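Local coordinates for petrobactin biosynthesis protein AsbB (Bacillus anthracis, PDB 3TO3) that catalyses the ATP-dependent condensation of spermidine with citryl-spermidine intermediates in the biosynthesis of petrobactin, a catecholate siderophore for iron acquisition and virulence, at residues 24-27 with 28-32; 58-61 with 62-66; 130-133 with 134-138. All blocks are in the same frame, centred on the assembly; numbering follows the deposited sequence.

In the fold
Contacts 1, 2 and 3 follow one another in series along the chain, and each is local, its two segments being continuous. Contact 1 lies on helix 18-37, contact 2 is the turn of the hairpin formed by strands 52-59 and 65-74, and contact 3 closes helix 115-138. Centres of contacts 1 and 3 are about 15 Å apart; Arg26 NH1 and Asp132 OD2, 3.9 Å apart, form a long, weak ion pair. Their helices pack together, Val27 on Thr128 and Ile129, and both contacts are buried near the bound ATP, about 7 Å from Arg26 and 10 Å from Asp132. Contact 2 is peripheral, its centre about 21 Å from that of contact 1 and 32 Å from that of contact 3.

Contact 1: residues 24-27 with 28-32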
# COMPACT_ATOMS: atom_id res chain seq x y z
N ARG B 24 21.51 1.76 -9.97
CA ARG B 24 20.65 2.29 -11.02
C ARG B 24 21.07 1.70 -12.36
O ARG B 24 20.24 1.25 -13.16
CB ARG B 24 20.74 3.82 -11.08
CG ARG B 24 19.73 4.45 -12.01
CD ARG B 24 20.11 5.88 -12.24
NE ARG B 24 21.37 5.97 -12.98
CZ ARG B 24 22.13 7.06 -12.99
NH1 ARG B 24 21.77 8.13 -12.28
NH2 ARG B 24 23.25 7.06 -13.69
N ARG B 25 22.38 1.70 -12.59
CA ARG B 25 22.90 1.22 -13.84
C ARG B 25 22.57 -0.27 -14.01
O ARG B 25 22.18 -0.70 -15.09
CB ARG B 25 24.41 1.47 -13.93
CG ARG B 25 24.71 2.88 -14.34
CD ARG B 25 26.13 3.23 -14.03
NE ARG B 25 26.47 4.55 -14.55
CZ ARG B 25 27.68 5.07 -14.48
NH1 ARG B 25 28.66 4.35 -13.95
NH2 ARG B 25 27.93 6.30 -14.95
N ARG B 26 22.74 -1.03 -12.93
CA ARG B 26 22.47 -2.46 -12.99
C ARG B 26 20.99 -2.72 -13.30
O ARG B 26 20.65 -3.56 -14.14
CB ARG B 26 22.88 -3.15 -11.69
CG ARG B 26 22.46 -4.61 -11.63
CD ARG B 26 22.60 -5.22 -10.24
NE ARG B 26 21.88 -6.49 -10.23
CZ ARG B 26 21.71 -7.28 -9.17
NH1 ARG B 26 22.25 -6.96 -7.98
NH2 ARG B 26 21.02 -8.41 -9.31
N VAL B 27 20.10 -1.99 -12.63
CA VAL B 27 18.68 -2.22 -12.78
C VAL B 27 18.22 -1.84 -14.18
O VAL B 27 17.41 -2.53 -14.77
CB VAL B 27 17.85 -1.47 -11.71
CG1 VAL B 27 16.38 -1.45 -12.08
CG2 VAL B 27 18.03 -2.14 -10.33
N LEU B 28 18.77 -0.76 -14.73
CA LEU B 28 18.51 -0.44 -16.12
C LEU B 28 19.02 -1.53 -17.06
O LEU B 28 18.34 -1.91 -18.01
CB LEU B 28 19.14 0.90 -16.49
CG LEU B 28 18.30 2.11 -16.13
CD1 LEU B 28 19.12 3.37 -16.38
CD2 LEU B 28 17.08 2.09 -17.01
N ARG B 29 20.22 -2.04 -16.79
CA ARG B 29 20.80 -3.07 -17.64
C ARG B 29 19.90 -4.32 -17.70
O ARG B 29 19.59 -4.82 -18.79
CB ARG B 29 22.23 -3.40 -17.19
CG ARG B 29 22.86 -4.56 -17.92
CD ARG B 29 24.32 -4.81 -17.47
NE ARG B 29 24.40 -5.25 -16.07
CZ ARG B 29 23.90 -6.39 -15.59
NH1 ARG B 29 23.25 -7.23 -16.40
NH2 ARG B 29 24.01 -6.71 -14.31
N GLN B 30 19.47 -4.80 -16.53
CA GLN B 30 18.69 -6.03 -16.49
C GLN B 30 17.34 -5.73 -17.17
O GLN B 30 16.86 -6.53 -17.96
CB GLN B 30 18.54 -6.60 -15.06
CG GLN B 30 19.91 -7.01 -14.43
CD GLN B 30 19.81 -7.73 -13.07
OE1 GLN B 30 20.83 -7.98 -12.40
NE2 GLN B 30 18.59 -8.11 -12.67
N LEU B 31 16.80 -4.53 -16.94
CA LEU B 31 15.54 -4.12 -17.61
C LEU B 31 15.65 -4.19 -19.14
O LEU B 31 14.82 -4.81 -19.79
CB LEU B 31 15.08 -2.73 -17.17
CG LEU B 31 13.81 -2.13 -17.80
CD1 LEU B 31 12.56 -2.98 -17.55
CD2 LEU B 31 13.58 -0.73 -17.24
N VAL B 32 16.67 -3.55 -19.70
CA VAL B 32 16.76 -3.47 -21.13
C VAL B 32 17.00 -4.87 -21.70
O VAL B 32 16.36 -5.27 -22.66
CB VAL B 32 17.82 -2.41 -21.58
CG1 VAL B 32 18.03 -2.46 -23.09
CG2 VAL B 32 17.37 -0.98 -21.16
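Arg26 and Gln30 stand one turn apart on helix 18-37, and two nitrogens of the arginine hold the one glutamine oxygen. Arg26 NE lies 2.8 Å from Gln30 OE1 with an N-H...O angle of 158°, and Arg26 NH2 reaches the same Gln30 OE1 at 3.1 Å along a more bent path. The grip is side-on: the oxygen sits near the guanidinium plane, at the edge carrying NE and NH2. Relative to the amide, both nitrogens come from one face, NE from well above the carbonyl plane and NH2 only tilted from it; the two flat groups are 51° apart. The extended Arg26 chain, with CG anti to the backbone N (chi1 173°), carries the guanidinium forward to the glutamine.

Both ends have further partners. Arg26 NH1 donates to the carbonyl of Asp159 and its guanidinium makes a cation-pi contact with Tyr167, while Gln30 NE2 donates to the carbonyl of His161, a residue of the ATP pocket.

Beneath the side chains runs the i to i+4 backbone ladder, including Leu28 N to Arg24 O at 2.9 Å and Leu31 N to Val27 O at 3.0 Å. The Arg29 chain bends at chi3, and its NH2 comes to 3.7 Å from Arg26 CG. The two guanidinium planes are almost parallel, and their like charges are close without touching, Arg26 NE to Arg29 NH2 being 4.6 Å; the oxygen of Gln30 may offset part of this. Farther round, Leu28 rests its CB on Arg24 O at 3.5 Å and packs on Val100. Val27 and Leu31 face helix 115-138, while Arg24 and Arg25 turn their polar ends to Glu96.

This is an i to i+4 side-chain hydrogen-bond pair along a helix, here on a buried face near the nucleotide, where it ties helix 18-37 to the loop 159-161.

Contact 2: residues 58-61 with 62-66; sequences GLDE and DNKSV
This contact is the tip of an antiparallel beta hairpin, strands 52-59 and 65-74, where Leu59 touches Ser65 and Gly58 touches Val66. Gly58 and Val66 make a hydrogen-bonded pair, Gly58 N donating to Val66 O at 2.9 Å and Val66 N to Gly58 O at 3.0 Å. Leu59 and Ser65 follow as a non-hydrogen-bonded pair.

The connection is a type I turn with a G1 bulge, a 3:5 hairpin: Asn63 N bonds Asp60 O at 2.8 Å, Asp60 N bonds Lys64 O, and Asn63 has a left-handed backbone (phi 67°). Asp60 organises it. With chi1 at 63°, its CG stands between the backbone N and carbonyl carbon, which turns OD1 in toward the backbone amides of the turn. Asp60 OD1 accepts Lys64 N at 2.7 Å, from 42° out of the carboxylate plane, and Asp62 N weakly. Two like charges lie close, Asp60 OD2 and Asp62 OD2 at 4.4 Å; Asp60 OD2 also accepts from Gln91, which may ease their proximity.

On the face shared with Ser65, Leu59 lies alongside Asn63, its CD1 3.4 Å from Asn63 ND2. Its other methyl, CD2, packs on the Ser65 backbone. Glu61 touches Asn358 of the second subunit.

The hairpin end rests against helix 100-110, where Arg109 donates to Leu59 O, Leu59 packs on Val110 and Val66 on Glu106, and against Arg89 of strand 88-90.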
# COMPACT_ATOMS: atom_id res chain seq x y z
N GLY B 58 11.60 5.97 -28.76
CA GLY B 58 10.64 6.47 -27.78
C GLY B 58 10.06 7.82 -28.22
O GLY B 58 10.39 8.32 -29.30
N LEU B 59 9.18 8.38 -27.40
CA LEU B 59 8.62 9.72 -27.62
C LEU B 59 8.59 10.44 -26.30
O LEU B 59 8.22 9.84 -25.29
CB LEU B 59 7.18 9.62 -28.15
CG LEU B 59 6.92 9.18 -29.58
CD1 LEU B 59 5.39 9.07 -29.82
CD2 LEU B 59 7.56 10.13 -30.58
N ASP B 60 8.97 11.72 -26.28
CA ASP B 60 8.91 12.48 -25.04
C ASP B 60 7.50 12.98 -24.81
O ASP B 60 6.60 12.66 -25.58
CB ASP B 60 9.94 13.62 -25.01
CG ASP B 60 9.71 14.67 -26.07
OD1 ASP B 60 8.61 14.74 -26.66
OD2 ASP B 60 10.65 15.46 -26.30
N GLU B 61 7.28 13.72 -23.74
CA GLU B 61 5.92 14.12 -23.40
C GLU B 61 5.30 15.10 -24.41
O GLU B 61 4.07 15.20 -24.51
CB GLU B 61 5.86 14.65 -21.96
CG GLU B 61 7.05 15.47 -21.53
CD GLU B 61 6.89 16.04 -20.12
OE1 GLU B 61 7.76 16.83 -19.71
OE2 GLU B 61 5.89 15.70 -19.45
N ASP B 62 6.14 15.78 -25.17
CA ASP B 62 5.72 16.68 -26.25
C ASP B 62 5.61 15.89 -27.55
O ASP B 62 5.49 16.45 -28.64
CB ASP B 62 6.68 17.85 -26.40
CG ASP B 62 7.10 18.43 -25.08
OD1 ASP B 62 6.26 18.43 -24.14
OD2 ASP B 62 8.26 18.87 -24.96
N ASN B 63 5.74 14.57 -27.43
CA ASN B 63 5.51 13.69 -28.55
C ASN B 63 6.57 13.90 -29.62
O ASN B 63 6.31 13.72 -30.81
CB ASN B 63 4.12 13.97 -29.13
CG ASN B 63 3.55 12.78 -29.86
OD1 ASN B 63 3.31 12.84 -31.07
ND2 ASN B 63 3.34 11.66 -29.14
N LYS B 64 7.77 14.26 -29.17
CA LYS B 64 8.92 14.37 -30.06
C LYS B 64 9.80 13.12 -29.91
O LYS B 64 10.03 12.61 -28.79
CB LYS B 64 9.73 15.65 -29.77
CG LYS B 64 10.89 15.89 -30.73
CD LYS B 64 11.85 16.97 -30.24
CE LYS B 64 13.26 16.75 -30.82
NZ LYS B 64 14.27 17.77 -30.39
N SER B 65 10.27 12.60 -31.04
CA SER B 65 10.98 11.35 -31.01
C SER B 65 12.29 11.42 -30.21
O SER B 65 12.97 12.46 -30.13
CB SER B 65 11.19 10.77 -32.42
OG SER B 65 12.30 11.36 -33.06
N VAL B 66 12.61 10.31 -29.58
CA VAL B 66 13.82 10.20 -28.80
C VAL B 66 14.35 8.80 -29.09
O VAL B 66 13.60 7.93 -29.51
CB VAL B 66 13.51 10.37 -27.31
CG1 VAL B 66 12.91 9.10 -26.74
CG2 VAL B 66 14.75 10.74 -26.55

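Contact 3: residues 130-133 with 134-138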
# COMPACT_ATOMS: atom_id res chain seq x y z
N PHE B 130 16.11 1.57 -4.78
CA PHE B 130 16.22 2.15 -3.44
C PHE B 130 16.72 1.14 -2.40
O PHE B 130 17.67 1.41 -1.68
CB PHE B 130 14.87 2.73 -3.02
CG PHE B 130 14.82 3.22 -1.60
CD1 PHE B 130 15.47 4.39 -1.21
CD2 PHE B 130 14.08 2.54 -0.66
CE1 PHE B 130 15.40 4.87 0.10
CE2 PHE B 130 13.98 3.01 0.67
CZ PHE B 130 14.66 4.17 1.05
N LYS B 131 16.07 -0.02 -2.31
CA LYS B 131 16.51 -1.02 -1.36
C LYS B 131 17.90 -1.59 -1.66
O LYS B 131 18.63 -1.91 -0.72
CB LYS B 131 15.49 -2.14 -1.21
CG LYS B 131 14.42 -1.80 -0.18
CD LYS B 131 13.16 -1.24 -0.84
CE LYS B 131 12.01 -1.12 0.18
NZ LYS B 131 10.69 -0.81 -0.43
N ASP B 132 18.28 -1.73 -2.94
CA ASP B 132 19.56 -2.36 -3.18
C ASP B 132 20.72 -1.38 -2.96
O ASP B 132 21.80 -1.79 -2.51
CB ASP B 132 19.67 -3.06 -4.52
CG ASP B 132 20.93 -3.94 -4.60
OD1 ASP B 132 21.24 -4.66 -3.61
OD2 ASP B 132 21.62 -3.91 -5.64
N THR B 133 20.49 -0.11 -3.24
CA THR B 133 21.46 0.94 -2.94
C THR B 133 21.90 0.90 -1.47
O THR B 133 23.08 0.98 -1.18
CB THR B 133 20.92 2.35 -3.25
OG1 THR B 133 20.74 2.50 -4.66
CG2 THR B 133 21.88 3.42 -2.72
N ILE B 134 20.96 0.78 -0.55
CA ILE B 134 21.31 0.71 0.87
C ILE B 134 22.13 -0.56 1.16
O ILE B 134 23.14 -0.53 1.90
CB ILE B 134 20.05 0.73 1.77
CG1 ILE B 134 19.24 1.98 1.47
CG2 ILE B 134 20.44 0.71 3.26
CD1 ILE B 134 17.77 1.83 1.72
N ALA B 135 21.72 -1.67 0.58
CA ALA B 135 22.49 -2.90 0.81
C ALA B 135 23.93 -2.82 0.23
O ALA B 135 24.90 -3.17 0.92
CB ALA B 135 21.75 -4.12 0.30
N GLN B 136 24.08 -2.39 -1.03
CA GLN B 136 25.41 -2.26 -1.65
C GLN B 136 26.25 -1.25 -0.86
O GLN B 136 27.45 -1.40 -0.75
CB GLN B 136 25.31 -1.82 -3.11
CG GLN B 136 24.55 -2.78 -4.00
CD GLN B 136 25.16 -4.16 -3.98
OE1 GLN B 136 26.37 -4.31 -4.01
NE2 GLN B 136 24.31 -5.18 -3.87
N TYR B 137 25.61 -0.24 -0.30
CA TYR B 137 26.35 0.75 0.44
C TYR B 137 26.84 0.24 1.81
O TYR B 137 27.91 0.60 2.26
CB TYR B 137 25.52 2.01 0.60
CG TYR B 137 26.22 3.09 1.37
CD1 TYR B 137 27.15 3.89 0.74
CD2 TYR B 137 25.95 3.32 2.72
CE1 TYR B 137 27.83 4.90 1.42
CE2 TYR B 137 26.62 4.34 3.42
CZ TYR B 137 27.57 5.12 2.75
OH TYR B 137 28.26 6.13 3.37
N GLU B 138 26.07 -0.63 2.45
CA GLU B 138 26.47 -1.16 3.75
C GLU B 138 27.50 -2.30 3.70
O GLU B 138 28.16 -2.56 4.71
CB GLU B 138 25.25 -1.61 4.55
CG GLU B 138 24.41 -0.44 5.00
CD GLU B 138 25.07 0.34 6.13
OE1 GLU B 138 25.21 1.58 6.01
OE2 GLU B 138 25.44 -0.29 7.15
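Ile134 opens the segment 134-138 by resting its CD1 methyl over one face of the Phe130 ring, one turn back along helix 115-138. Ile134 CD1 lies 4.1 Å from the centroid of the Phe130 ring, 15° off its normal, a CH-pi contact displaced toward CZ. The same methyl also meets Phe130 O at 3.4 Å. Ile134 then packs on Ile11 and Phe179, and Phe130 on Ile256 of the second subunit.

Ala135 N makes a weak 3.4 Å bond to Lys131 O, while its CB lies against Asp132 O.

Gln136 meets Asp132 twice. Its backbone N donates to Asp132 O at 2.8 Å, almost linearly, and its NE2 donates to Asp132 OD1 at 3.1 Å and 175°, on the syn side of the carboxylate. The donor's amide contains the acceptor in its plane, although amide and carboxylate planes stand 64° apart. The glutamine chain bends at chi2 to turn its NE2 back to the aspartate, and its OE1 goes instead to Arg139.

Tyr137 N bonds Thr133 O at 2.9 Å, and its CB lies close to the same oxygen; its ring leads away toward helix 6-15 and Asp19 of helix 18-37.

The Asp132 carboxylate is thus gripped by several partners: Gln136 NE2 and a salt bridge from Lys168 at OD1, and Tyr167 OH as hydrogen-bond partner at OD2. This buried concentration of polar partners would probably stabilise its negative charge. Lys168 and Tyr167 tie helix 115-138 to their loop, whereas the electrostatic link to helix 18-37 through Arg26 is at most weak.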